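Local coordinates for 3-keto-5-aminohexanoate cleavage protein (Burkholderia xenovorans LB400, PDB 3E02) that binds zinc and probably cleaves beta-keto acids such as 3-keto-5-aminohexanoate, as a TIM-barrel enzyme of the beta-keto acid cleavage family, at residues 101-106 and 160-165; 110-115 and 153-158; 116-121 and 145-150; 191-196 and 226-231; 207-212 and 241-246. All blocks are in the same frame, centred on the assembly; numbering follows the deposited sequence. Where two conformers were deposited one is given.

Contact 1: 101-106 and 160-165; sequences PARAAR and TELGAS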
# COMPACT_ATOMS: atom_id res chain seq x y z
N PRO A 101 -15.03 -12.98 -34.67
CA PRO A 101 -16.37 -12.87 -34.10
C PRO A 101 -16.85 -11.43 -33.84
O PRO A 101 -17.94 -11.08 -34.28
CB PRO A 101 -16.27 -13.67 -32.81
CG PRO A 101 -15.20 -14.64 -33.07
CD PRO A 101 -14.19 -13.86 -33.83
N ALA A 102 -16.03 -10.62 -33.18
CA ALA A 102 -16.36 -9.21 -32.91
C ALA A 102 -16.53 -8.41 -34.20
O ALA A 102 -17.41 -7.54 -34.26
CB ALA A 102 -15.29 -8.54 -32.00
N ARG A 103 -15.69 -8.69 -35.20
CA ARG A 103 -15.80 -8.01 -36.50
C ARG A 103 -17.11 -8.37 -37.20
O ARG A 103 -17.74 -7.49 -37.78
CB ARG A 103 -14.61 -8.29 -37.42
CG ARG A 103 -13.30 -7.66 -36.94
CD ARG A 103 -12.57 -6.96 -38.07
NE ARG A 103 -12.17 -7.85 -39.16
CZ ARG A 103 -11.00 -8.50 -39.27
NH1 ARG A 103 -10.05 -8.45 -38.32
NH2 ARG A 103 -10.79 -9.27 -40.34
N ALA A 104 -17.50 -9.64 -37.13
CA ALA A 104 -18.76 -10.09 -37.75
C ALA A 104 -20.00 -9.57 -36.99
O ALA A 104 -20.93 -9.05 -37.59
CB ALA A 104 -18.82 -11.62 -37.85
N ALA A 105 -19.97 -9.71 -35.67
CA ALA A 105 -21.10 -9.35 -34.80
C ALA A 105 -21.34 -7.86 -34.54
O ALA A 105 -22.47 -7.48 -34.23
CB ALA A 105 -20.94 -10.05 -33.47
N ARG A 106 -20.28 -7.05 -34.60
CA ARG A 106 -20.34 -5.62 -34.27
C ARG A 106 -21.08 -5.44 -32.92
O ARG A 106 -22.11 -4.76 -32.86
CB ARG A 106 -20.94 -4.82 -35.43
CG ARG A 106 -20.04 -4.83 -36.68
CD ARG A 106 -20.70 -4.19 -37.89
NE ARG A 106 -20.94 -2.75 -37.74
CZ ARG A 106 -20.14 -1.76 -38.18
NH1 ARG A 106 -18.98 -2.00 -38.80
NH2 ARG A 106 -20.51 -0.49 -37.96
N THR A 160 -8.67 0.14 -33.13
CA THR A 160 -9.04 0.86 -34.36
C THR A 160 -10.18 0.16 -35.11
O THR A 160 -11.20 0.79 -35.40
CB THR A 160 -7.82 1.05 -35.30
OG1 THR A 160 -6.77 1.69 -34.58
CG2 THR A 160 -8.18 1.90 -36.51
N GLU A 161 -10.01 -1.13 -35.40
CA GLU A 161 -10.99 -1.90 -36.17
C GLU A 161 -12.33 -2.05 -35.47
O GLU A 161 -13.37 -1.80 -36.07
CB GLU A 161 -10.45 -3.29 -36.52
CG GLU A 161 -9.26 -3.25 -37.45
CD GLU A 161 -8.74 -4.63 -37.84
OE1 GLU A 161 -9.33 -5.65 -37.43
OE2 GLU A 161 -7.74 -4.67 -38.57
N LEU A 162 -12.30 -2.43 -34.19
CA LEU A 162 -13.52 -2.61 -33.41
C LEU A 162 -14.10 -1.28 -32.93
O LEU A 162 -15.32 -1.15 -32.84
CB LEU A 162 -13.32 -3.60 -32.27
CG LEU A 162 -12.84 -5.00 -32.70
CD1 LEU A 162 -12.67 -5.88 -31.45
CD2 LEU A 162 -13.78 -5.66 -33.70
N GLY A 163 -13.26 -0.28 -32.66
CA GLY A 163 -13.73 1.06 -32.28
C GLY A 163 -14.58 1.71 -33.37
O GLY A 163 -15.55 2.39 -33.06
N ALA A 164 -14.21 1.46 -34.64
CA ALA A 164 -14.90 1.98 -35.83
C ALA A 164 -16.39 1.60 -35.90
O ALA A 164 -17.19 2.38 -36.41
CB ALA A 164 -14.19 1.50 -37.11
N SER A 165 -16.75 0.42 -35.39
CA SER A 165 -18.16 -0.02 -35.34
C SER A 165 -18.90 0.44 -34.05
O SER A 165 -20.03 -0.00 -33.82
CB SER A 165 -18.23 -1.55 -35.49
OG SER A 165 -17.54 -2.20 -34.44
O HOH W 1 -22.63 -0.25 -35.36
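E161 meets R103 through a salt bridge, its OE1 lying 3.0 Å from R103 NH1. The two side chains cross obliquely with the carboxylate and guanidinium planes 82° apart, so a single oxygen is presented rather than a matched pair; R103 was deposited in two conformers, and the bridge is described for one of them. The other oxygen of E161 pairs with R157. Next, L162, its CG anti to the carbonyl carbon (chi1 -58°), turns its two methyls inward: CD2 sits 3.7 Å from A102 CB, and CD1 also packs against that CB. CD2 also touches R103 CG, at 3.8 Å. This is the side-by-side packing of neighbouring outer helices in a TIM barrel, here 95-105 and 152-163, with L99 covering L162 as well. At S165, CB stands 3.3 Å above the centre of the R106 guanidinium. A water accepts a weak bond from R106 NH2 and donates to S165 O at 3.0 Å, bridging the two segments.

Contact 2: 110-115 and 153-158; sequences ASMNMG and SQIERG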
# COMPACT_ATOMS: atom_id res chain seq x y z
N ALA A 110 -16.71 -5.62 -26.43
CA ALA A 110 -15.74 -6.68 -26.71
C ALA A 110 -14.65 -6.63 -25.66
O ALA A 110 -14.32 -5.54 -25.17
CB ALA A 110 -15.13 -6.52 -28.11
N SER A 111 -14.09 -7.79 -25.31
CA SER A 111 -12.97 -7.82 -24.36
C SER A 111 -11.73 -7.33 -25.10
O SER A 111 -11.66 -7.43 -26.33
CB SER A 111 -12.76 -9.21 -23.75
OG SER A 111 -12.40 -10.16 -24.71
N MSE A 112 -10.79 -6.75 -24.36
CA MSE A 112 -9.55 -6.22 -24.94
C MSE A 112 -8.43 -6.48 -23.94
O MSE A 112 -8.34 -5.81 -22.92
CB MSE A 112 -9.72 -4.72 -25.24
CG MSE A 112 -8.53 -3.96 -25.82
SE MSE A 112 -7.93 -4.63 -27.53
CE MSE A 112 -9.65 -4.60 -28.58
N ASN A 113 -7.59 -7.46 -24.23
CA ASN A 113 -6.50 -7.86 -23.35
C ASN A 113 -5.38 -6.82 -23.46
O ASN A 113 -4.91 -6.54 -24.57
CB ASN A 113 -6.06 -9.27 -23.69
CG ASN A 113 -7.19 -10.27 -23.44
OD1 ASN A 113 -7.60 -10.46 -22.31
ND2 ASN A 113 -7.73 -10.86 -24.51
N MSE A 114 -4.99 -6.23 -22.32
CA MSE A 114 -4.07 -5.07 -22.30
C MSE A 114 -2.56 -5.31 -22.23
O MSE A 114 -1.79 -4.37 -22.06
CB MSE A 114 -4.53 -4.07 -21.22
CG MSE A 114 -5.83 -3.35 -21.57
SE MSE A 114 -5.79 -2.49 -23.32
CE MSE A 114 -4.27 -1.50 -23.13
N GLY A 115 -2.13 -6.54 -22.44
CA GLY A 115 -0.70 -6.81 -22.47
C GLY A 115 -0.41 -8.26 -22.76
O GLY A 115 -1.31 -9.10 -22.69
N SER A 153 1.14 -2.93 -31.08
CA SER A 153 0.58 -2.93 -32.44
C SER A 153 -0.76 -3.70 -32.52
O SER A 153 -1.71 -3.23 -33.15
CB SER A 153 1.57 -3.51 -33.45
OG SER A 153 2.73 -2.70 -33.50
N GLN A 154 -0.81 -4.86 -31.88
CA GLN A 154 -2.03 -5.69 -31.86
C GLN A 154 -3.18 -4.98 -31.15
O GLN A 154 -4.31 -4.97 -31.65
CB GLN A 154 -1.76 -7.07 -31.24
CG GLN A 154 -0.91 -7.97 -32.13
CD GLN A 154 -0.62 -9.31 -31.51
OE1 GLN A 154 -0.28 -9.42 -30.32
NE2 GLN A 154 -0.75 -10.37 -32.30
N ILE A 155 -2.88 -4.38 -30.00
CA ILE A 155 -3.89 -3.63 -29.23
C ILE A 155 -4.43 -2.46 -30.06
O ILE A 155 -5.64 -2.28 -30.17
CB ILE A 155 -3.36 -3.14 -27.87
CG1 ILE A 155 -3.00 -4.34 -26.97
CG2 ILE A 155 -4.42 -2.26 -27.19
CD1 ILE A 155 -2.08 -3.99 -25.78
N GLU A 156 -3.52 -1.69 -30.67
CA GLU A 156 -3.91 -0.56 -31.51
C GLU A 156 -4.82 -0.99 -32.68
O GLU A 156 -5.79 -0.29 -32.96
CB GLU A 156 -2.68 0.17 -32.04
CG GLU A 156 -3.03 1.45 -32.81
CD GLU A 156 -1.85 2.36 -33.06
OE1 GLU A 156 -0.81 2.23 -32.38
OE2 GLU A 156 -1.98 3.23 -33.94
N ARG A 157 -4.50 -2.12 -33.32
CA ARG A 157 -5.30 -2.69 -34.44
C ARG A 157 -6.72 -3.02 -33.96
O ARG A 157 -7.71 -2.60 -34.57
CB ARG A 157 -4.63 -3.95 -35.01
CG ARG A 157 -5.35 -4.62 -36.20
CD ARG A 157 -4.80 -6.01 -36.52
NE ARG A 157 -5.70 -6.70 -37.45
CZ ARG A 157 -5.76 -8.02 -37.68
NH1 ARG A 157 -4.93 -8.88 -37.09
NH2 ARG A 157 -6.67 -8.46 -38.55
N GLY A 158 -6.80 -3.75 -32.85
CA GLY A 158 -8.08 -4.12 -32.24
C GLY A 158 -8.90 -2.90 -31.87
O GLY A 158 -10.08 -2.84 -32.17
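In the selenomethionine M112, CG is anti to the backbone N (chi1 179°), and in I155, CG1 is anti to the carbonyl carbon (chi1 -64°); M112 SE comes 4.2 Å from I155 CG2. Bends at chi2 and chi3 carry the M112 methyl on to the helix backbone, where CE rests 3.8 Å from G158 C. With no side chain on G158, the methyl can lie directly against the main chain. The other branch of I155 runs along main-chain oxygens: CG1 passes 3.8 Å from N113 O, and CD1 reaches M114 O, also at 3.8 Å. CG2 meets a second selenium, that of M114, at 4.1 Å, the side chains of I155 and M114 crossing at about a right angle. Segments 110-113 and 153-158 run nearly antiparallel, 161° between their directions with axes 9.4 Å apart, as expected for a strand and the helix that follows it round a TIM barrel. F185 of helix 176-187 covers I155 as well. The side chain of N113 leads away from the helix: its OD1 is bonded to Y174, and it lies about 7 Å from the zinc ion. No hydrogen bond spans the contact, and every touching residue is buried; M114 O is satisfied by N181. Cohesion between strand and helix therefore rests on shape and dispersion, while the polar chemistry is directed elsewhere.

Contact 3: 116-121 and 145-150; sequences SLNFNI and DFILSN. With EDO (1,2-ethanediol), chain K.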
# COMPACT_ATOMS: atom_id res chain seq x y z
N SER A 116 0.83 -8.53 -23.13
CA SER A 116 1.28 -9.88 -23.41
C SER A 116 1.78 -10.48 -22.12
O SER A 116 2.48 -9.82 -21.34
CB SER A 116 2.38 -9.90 -24.47
OG SER A 116 1.94 -9.32 -25.69
N LEU A 117 1.39 -11.72 -21.84
CA LEU A 117 1.87 -12.41 -20.65
C LEU A 117 1.92 -13.92 -20.84
O LEU A 117 1.16 -14.48 -21.63
CB LEU A 117 0.95 -12.13 -19.45
CG LEU A 117 -0.51 -12.63 -19.46
CD1 LEU A 117 -1.06 -12.87 -18.05
CD2 LEU A 117 -1.42 -11.69 -20.25
N ASN A 118 2.77 -14.56 -20.04
CA ASN A 118 2.74 -16.02 -19.90
C ASN A 118 1.33 -16.35 -19.37
O ASN A 118 0.79 -15.60 -18.55
CB ASN A 118 3.77 -16.52 -18.90
CG ASN A 118 5.19 -16.38 -19.39
OD1 ASN A 118 5.43 -16.18 -20.59
ND2 ASN A 118 6.15 -16.53 -18.48
N PHE A 119 0.72 -17.41 -19.88
CA PHE A 119 -0.65 -17.78 -19.48
C PHE A 119 -0.60 -19.30 -19.33
O PHE A 119 -0.89 -20.03 -20.27
CB PHE A 119 -1.66 -17.30 -20.54
CG PHE A 119 -3.06 -17.14 -20.02
CD1 PHE A 119 -3.76 -18.24 -19.52
CD2 PHE A 119 -3.69 -15.89 -20.04
CE1 PHE A 119 -5.06 -18.10 -19.01
CE2 PHE A 119 -4.99 -15.73 -19.54
CZ PHE A 119 -5.68 -16.84 -19.04
N ASN A 120 -0.21 -19.73 -18.13
CA ASN A 120 0.08 -21.12 -17.81
C ASN A 120 -1.04 -21.80 -17.01
O ASN A 120 -1.20 -21.55 -15.81
CB ASN A 120 1.42 -21.17 -17.05
CG ASN A 120 1.96 -22.60 -16.83
OD1 ASN A 120 1.31 -23.59 -17.19
ND2 ASN A 120 3.15 -22.69 -16.24
N ILE A 121 -1.81 -22.66 -17.68
CA ILE A 121 -2.89 -23.44 -17.04
C ILE A 121 -2.55 -24.94 -16.99
O ILE A 121 -3.43 -25.77 -16.72
CB ILE A 121 -4.27 -23.17 -17.71
CG1 ILE A 121 -4.28 -23.59 -19.20
CG2 ILE A 121 -4.64 -21.69 -17.54
CD1 ILE A 121 -5.60 -23.41 -19.87
N ASP A 145 4.59 -23.28 -22.42
CA ASP A 145 5.39 -22.53 -23.38
C ASP A 145 4.53 -21.55 -24.19
O ASP A 145 4.82 -21.30 -25.35
CB ASP A 145 6.10 -23.55 -24.31
CG ASP A 145 7.21 -22.93 -25.14
OD1 ASP A 145 7.82 -21.92 -24.73
OD2 ASP A 145 7.45 -23.44 -26.25
N PHE A 146 3.51 -20.96 -23.56
CA PHE A 146 2.55 -20.10 -24.22
C PHE A 146 2.54 -18.68 -23.67
O PHE A 146 2.64 -18.49 -22.46
CB PHE A 146 1.16 -20.69 -24.07
CG PHE A 146 0.05 -19.85 -24.66
CD1 PHE A 146 -0.08 -19.71 -26.03
CD2 PHE A 146 -0.86 -19.20 -23.83
CE1 PHE A 146 -1.11 -18.92 -26.57
CE2 PHE A 146 -1.89 -18.42 -24.36
CZ PHE A 146 -2.01 -18.29 -25.74
N ILE A 147 2.37 -17.72 -24.58
CA ILE A 147 2.22 -16.30 -24.26
C ILE A 147 0.88 -15.86 -24.86
O ILE A 147 0.64 -16.09 -26.05
CB ILE A 147 3.34 -15.44 -24.90
CG1 ILE A 147 4.73 -15.87 -24.40
CG2 ILE A 147 3.12 -13.94 -24.58
CD1 ILE A 147 5.89 -15.26 -25.19
N LEU A 148 0.02 -15.27 -24.04
CA LEU A 148 -1.22 -14.66 -24.54
C LEU A 148 -0.72 -13.33 -25.12
O LEU A 148 -0.38 -12.41 -24.38
CB LEU A 148 -2.24 -14.44 -23.42
CG LEU A 148 -3.57 -13.83 -23.87
CD1 LEU A 148 -4.34 -14.81 -24.78
CD2 LEU A 148 -4.41 -13.42 -22.68
N SER A 149 -0.63 -13.27 -26.44
CA SER A 149 -0.02 -12.13 -27.14
C SER A 149 -0.95 -10.94 -27.31
O SER A 149 -2.02 -11.09 -27.86
CB SER A 149 0.46 -12.57 -28.53
OG SER A 149 1.09 -11.48 -29.22
N ASN A 150 -0.54 -9.75 -26.85
CA ASN A 150 -1.27 -8.49 -27.09
C ASN A 150 -0.22 -7.37 -27.14
O ASN A 150 -0.08 -6.60 -26.22
CB ASN A 150 -2.30 -8.21 -25.99
CG ASN A 150 -3.31 -9.31 -25.84
OD1 ASN A 150 -4.18 -9.43 -26.68
ND2 ASN A 150 -3.18 -10.13 -24.79
C1 EDO K . 12.60 -23.95 -24.30
O1 EDO K . 13.20 -23.26 -25.41
C2 EDO K . 11.08 -23.82 -24.29
O2 EDO K . 10.51 -23.40 -25.53
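L117 and L148 form the hydrogen-bonded pair of a short two-stranded antiparallel ribbon beyond the barrel strands, with N118 and I147 as the adjoining non-hydrogen-bonded pair. Its firm part is the middle and the end near S116. L148 N donates to L117 O at 2.8 Å, and the return bond from L117 N to L148 O is longer, 3.2 Å. Beyond them, OG of S116, anti to its own carbonyl carbon (chi1 -59°), takes the N-H of N150 at 2.8 Å in a nearly straight bond (165°). That hydroxyl is also bonded to N118 OD1 of the second subunit, so the ribbon edge belongs to a subunit interface. On the leucine face, F119 lies alongside L148, CD2 to CD2 at 3.7 Å, the side chain of F119 lying about 8 Å from the zinc ion. Towards D145 the ribbon slackens. The bond from F119 N to F146 O is weak, at 3.4 Å. D145 is exposed; its OD1 bonds T151 OG1 of the second subunit, and OD2 lies 3.1 Å from O2 of a weakly bound 1,2-ethanediol, probably left from crystallisation. At this same end, F119 O lies in the plane of the F146 ring at its edge, 3.7 Å from CD2.

Contact 4: 191-196 and 226-231; sequences VEPPFF and GQDYYL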
# COMPACT_ATOMS: atom_id res chain seq x y z
N VAL A 191 -8.90 5.44 -27.30
CA VAL A 191 -10.12 5.05 -26.59
C VAL A 191 -10.57 6.27 -25.76
O VAL A 191 -9.72 7.06 -25.30
CB VAL A 191 -9.91 3.79 -25.73
CG1 VAL A 191 -9.74 2.57 -26.63
CG2 VAL A 191 -8.73 3.96 -24.76
N GLU A 192 -11.88 6.42 -25.60
CA GLU A 192 -12.50 7.53 -24.86
C GLU A 192 -13.12 7.04 -23.56
O GLU A 192 -13.52 5.88 -23.48
CB GLU A 192 -13.60 8.18 -25.70
CG GLU A 192 -13.15 8.84 -27.00
CD GLU A 192 -12.31 10.11 -26.83
OE1 GLU A 192 -12.19 10.65 -25.70
OE2 GLU A 192 -11.76 10.59 -27.85
N PRO A 193 -13.21 7.91 -22.54
CA PRO A 193 -13.87 7.48 -21.31
C PRO A 193 -15.38 7.25 -21.50
O PRO A 193 -15.94 7.72 -22.50
CB PRO A 193 -13.61 8.63 -20.33
CG PRO A 193 -13.20 9.76 -21.13
CD PRO A 193 -12.68 9.28 -22.43
N PRO A 194 -16.03 6.49 -20.60
CA PRO A 194 -15.48 5.81 -19.42
C PRO A 194 -14.72 4.54 -19.80
O PRO A 194 -15.09 3.86 -20.77
CB PRO A 194 -16.73 5.45 -18.62
CG PRO A 194 -17.75 5.24 -19.64
CD PRO A 194 -17.48 6.25 -20.71
N PHE A 195 -13.67 4.22 -19.04
CA PHE A 195 -12.87 3.02 -19.28
C PHE A 195 -13.36 1.96 -18.32
O PHE A 195 -13.33 2.17 -17.12
CB PHE A 195 -11.38 3.28 -19.05
CG PHE A 195 -10.90 4.52 -19.74
CD1 PHE A 195 -10.95 4.60 -21.13
CD2 PHE A 195 -10.46 5.63 -19.01
CE1 PHE A 195 -10.53 5.76 -21.80
CE2 PHE A 195 -10.04 6.80 -19.67
CZ PHE A 195 -10.08 6.87 -21.06
N PHE A 196 -13.81 0.83 -18.86
CA PHE A 196 -14.27 -0.28 -18.03
C PHE A 196 -13.05 -1.19 -17.85
O PHE A 196 -12.71 -1.95 -18.77
CB PHE A 196 -15.46 -0.97 -18.70
CG PHE A 196 -16.15 -1.96 -17.80
CD1 PHE A 196 -16.86 -1.52 -16.69
CD2 PHE A 196 -16.10 -3.32 -18.06
CE1 PHE A 196 -17.51 -2.43 -15.85
CE2 PHE A 196 -16.75 -4.24 -17.22
CZ PHE A 196 -17.45 -3.78 -16.12
N GLY A 226 -7.96 8.76 -12.81
CA GLY A 226 -8.85 9.55 -11.93
C GLY A 226 -10.30 9.08 -11.92
O GLY A 226 -10.58 7.91 -11.63
N GLN A 227 -11.21 9.96 -12.32
CA GLN A 227 -12.66 9.68 -12.34
C GLN A 227 -13.20 9.14 -13.69
O GLN A 227 -14.43 8.98 -13.85
CB GLN A 227 -13.42 10.95 -11.90
CG GLN A 227 -13.14 11.32 -10.44
CD GLN A 227 -13.67 10.26 -9.46
OE1 GLN A 227 -12.89 9.61 -8.74
NE2 GLN A 227 -14.99 10.05 -9.46
N ASP A 228 -12.30 8.81 -14.62
CA ASP A 228 -12.68 8.33 -15.94
C ASP A 228 -12.83 6.82 -16.09
O ASP A 228 -13.01 6.36 -17.20
CB ASP A 228 -11.68 8.86 -17.00
CG ASP A 228 -11.71 10.37 -17.15
OD1 ASP A 228 -12.75 10.99 -16.87
OD2 ASP A 228 -10.69 10.93 -17.59
N TYR A 229 -12.78 6.04 -14.99
CA TYR A 229 -12.88 4.58 -15.11
C TYR A 229 -13.83 3.90 -14.12
O TYR A 229 -14.09 4.42 -13.04
CB TYR A 229 -11.48 3.94 -15.02
CG TYR A 229 -10.96 3.70 -13.62
CD1 TYR A 229 -10.33 4.71 -12.90
CD2 TYR A 229 -11.09 2.44 -13.01
CE1 TYR A 229 -9.86 4.50 -11.61
CE2 TYR A 229 -10.62 2.21 -11.73
CZ TYR A 229 -10.00 3.24 -11.03
OH TYR A 229 -9.54 3.00 -9.76
N TYR A 230 -14.30 2.71 -14.52
CA TYR A 230 -15.04 1.81 -13.64
C TYR A 230 -14.14 0.62 -13.39
O TYR A 230 -13.49 0.13 -14.32
CB TYR A 230 -16.30 1.28 -14.29
CG TYR A 230 -17.39 2.27 -14.36
CD1 TYR A 230 -18.12 2.62 -13.21
CD2 TYR A 230 -17.75 2.85 -15.58
CE1 TYR A 230 -19.15 3.54 -13.28
CE2 TYR A 230 -18.77 3.76 -15.64
CZ TYR A 230 -19.47 4.10 -14.50
OH TYR A 230 -20.47 5.02 -14.61
N LEU A 231 -14.10 0.18 -12.13
CA LEU A 231 -13.34 -1.00 -11.72
C LEU A 231 -14.26 -2.21 -11.83
O LEU A 231 -15.43 -2.13 -11.44
CB LEU A 231 -12.90 -0.87 -10.26
CG LEU A 231 -12.16 -2.04 -9.59
CD1 LEU A 231 -10.82 -2.29 -10.30
CD2 LEU A 231 -11.98 -1.82 -8.09
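F195 and Y229 pair in parallel where two neighbouring strands of a beta-alpha-beta unit begin. F195 N donates to D228 O at 2.9 Å, in the plane of that carbonyl, and Y230 N returns a bond to F195 O at 2.8 Å, so F195 grips the residues on either side of Y229. Helix 211-225 makes the crossover between strands 195-201 and 229-235, the repeated connection of a TIM barrel, and it takes up the hydroxyl of Y229 through D222. Ahead of the strand, P194 follows a cis peptide bond and sets CB 4.0 Å from Y230 CE2. P193 serves two neighbours: its CB is 3.9 Å from D228 CB, and its CA lies over one face of the F195 ring, offset toward the rim. That ring runs alongside the D228 side chain, CE2 to CB at 3.7 Å, and turns its edge to Y229 CB. On the opposite face of the sheet, F196, its CG anti to the backbone N (chi1 -169°), crosses Y230 at about a right angle, F196 CD1 meeting Y230 CB at 3.7 Å, with helix 294-301 packed against both.

Contact 5: 207-212 and 241-246; sequences IGADPE and MPFVTM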
# COMPACT_ATOMS: atom_id res chain seq x y z
N ILE A 207 -0.89 -11.42 -12.28
CA ILE A 207 -0.80 -11.00 -10.87
C ILE A 207 -1.55 -12.01 -9.98
O ILE A 207 -2.58 -12.54 -10.36
CB ILE A 207 -1.26 -9.54 -10.72
CG1 ILE A 207 -0.70 -8.90 -9.44
CG2 ILE A 207 -2.80 -9.44 -10.82
CD1 ILE A 207 -0.88 -7.37 -9.40
N GLY A 208 -0.97 -12.30 -8.81
CA GLY A 208 -1.52 -13.27 -7.89
C GLY A 208 -2.77 -12.81 -7.17
O GLY A 208 -3.02 -11.61 -7.03
N ALA A 209 -3.52 -13.78 -6.65
CA ALA A 209 -4.76 -13.49 -5.93
C ALA A 209 -4.50 -13.20 -4.45
O ALA A 209 -4.98 -13.92 -3.58
CB ALA A 209 -5.76 -14.63 -6.12
N ASP A 210 -3.73 -12.14 -4.19
CA ASP A 210 -3.49 -11.60 -2.85
C ASP A 210 -4.25 -10.27 -2.82
O ASP A 210 -4.10 -9.46 -3.75
CB ASP A 210 -2.01 -11.39 -2.58
CG ASP A 210 -1.26 -12.70 -2.28
OD1 ASP A 210 -1.67 -13.41 -1.34
OD2 ASP A 210 -0.26 -13.00 -2.95
N PRO A 211 -5.10 -10.02 -1.79
CA PRO A 211 -5.89 -8.78 -1.69
C PRO A 211 -5.15 -7.47 -1.92
O PRO A 211 -5.71 -6.56 -2.53
CB PRO A 211 -6.38 -8.82 -0.24
CG PRO A 211 -6.64 -10.24 -0.04
CD PRO A 211 -5.39 -10.89 -0.62
N GLU A 212 -3.91 -7.38 -1.42
CA GLU A 212 -3.08 -6.19 -1.60
C GLU A 212 -2.94 -5.80 -3.08
O GLU A 212 -2.83 -4.62 -3.40
CB GLU A 212 -1.66 -6.37 -1.04
CG GLU A 212 -1.55 -6.56 0.45
CD GLU A 212 -1.66 -8.01 0.91
OE1 GLU A 212 -2.17 -8.90 0.16
OE2 GLU A 212 -1.23 -8.24 2.06
N MSE A 241 -15.17 -15.57 -5.32
CA MSE A 241 -16.09 -14.88 -4.41
C MSE A 241 -15.47 -13.83 -3.48
O MSE A 241 -16.01 -12.72 -3.39
CB MSE A 241 -17.00 -15.86 -3.67
CG MSE A 241 -17.98 -16.54 -4.62
SE MSE A 241 -19.25 -15.31 -5.48
CE MSE A 241 -19.91 -16.50 -6.85
N PRO A 242 -14.36 -14.16 -2.80
CA PRO A 242 -13.68 -13.12 -1.99
C PRO A 242 -13.24 -11.91 -2.79
O PRO A 242 -13.43 -10.78 -2.34
CB PRO A 242 -12.45 -13.85 -1.43
CG PRO A 242 -12.74 -15.26 -1.55
CD PRO A 242 -13.72 -15.47 -2.63
N PHE A 243 -12.69 -12.13 -3.98
CA PHE A 243 -12.23 -11.00 -4.82
C PHE A 243 -13.35 -10.11 -5.34
O PHE A 243 -13.23 -8.90 -5.27
CB PHE A 243 -11.30 -11.44 -5.95
CG PHE A 243 -9.87 -11.40 -5.54
CD1 PHE A 243 -9.38 -12.32 -4.61
CD2 PHE A 243 -9.04 -10.38 -5.98
CE1 PHE A 243 -8.05 -12.25 -4.18
CE2 PHE A 243 -7.72 -10.30 -5.55
CZ PHE A 243 -7.23 -11.22 -4.65
N VAL A 244 -14.43 -10.71 -5.85
CA VAL A 244 -15.57 -9.91 -6.34
C VAL A 244 -16.29 -9.22 -5.17
O VAL A 244 -16.81 -8.14 -5.37
CB VAL A 244 -16.52 -10.67 -7.26
CG1 VAL A 244 -15.77 -11.13 -8.53
CG2 VAL A 244 -17.21 -11.86 -6.56
N THR A 245 -16.32 -9.84 -3.98
CA THR A 245 -16.90 -9.19 -2.78
C THR A 245 -16.04 -7.96 -2.41
O THR A 245 -16.57 -6.88 -2.12
CB THR A 245 -17.04 -10.15 -1.61
OG1 THR A 245 -17.86 -11.25 -2.02
CG2 THR A 245 -17.67 -9.47 -0.37
N MSE A 246 -14.71 -8.13 -2.44
CA MSE A 246 -13.75 -7.04 -2.20
C MSE A 246 -14.03 -5.89 -3.21
O MSE A 246 -14.10 -4.72 -2.83
CB MSE A 246 -12.31 -7.60 -2.31
CG MSE A 246 -11.15 -6.81 -1.72
SE MSE A 246 -9.84 -8.18 -1.01
CE MSE A 246 -9.62 -9.21 -2.50
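The chain at A209 makes an inverse gamma turn before entering helix 211-225, with P211 and F243 the closest pair of CA atoms at 7.4 Å. Into this bend F243 pushes the tip of its ring. CZ stands 3.4 Å from A209 C, CE1 lies 3.8 Å from A209 CB, and D210 C sits at the ring edge, near its plane. P211 is met instead by the selenomethionine M246, whose SE is 3.6 Å from P211 CB, the two side chains crossing at about a right angle. The methyl CE of M246 also lies over the face of the F243 ring, 3.5 Å above its centre; since M246 has two conformers, these contacts describe one of them. F201 meets the F243 ring as well. D210 turns away, its carboxylate bonded to Y180 of the second subunit, while L250 of the third subunit packs on P211. Plain apolar packing of this kind joins successive outer helices of a TIM barrel, here at the turn leading into helix 211-225, against helix 240-249.

How the contacts relate
Contacts 1 and 2 share helix 152-163, their centres 12 Å apart, and meet where L162 CD1 approaches A110 CB at 4.2 Å; R103 and R157 also bring like charges close. Contact 3 is nested within the loop closed by contact 2 and joined to it by probable hydrogen bonds, between N150 ND2 and G115 O (3.0 Å) and between Q154 OE1 and S149 OG (2.7 Å). The side chains of N113 (contact 2) and F119 (contact 3) lie about 7 and 8 Å from the zinc ion of H50, H52 and E259, against about 12 Å for A102 (contact 1) and F196 (contact 4). Contacts 4 and 5 alternate along the chain around helix 211-225, centres 21 Å apart. Contact 5 lies away from the metal and faces other subunits.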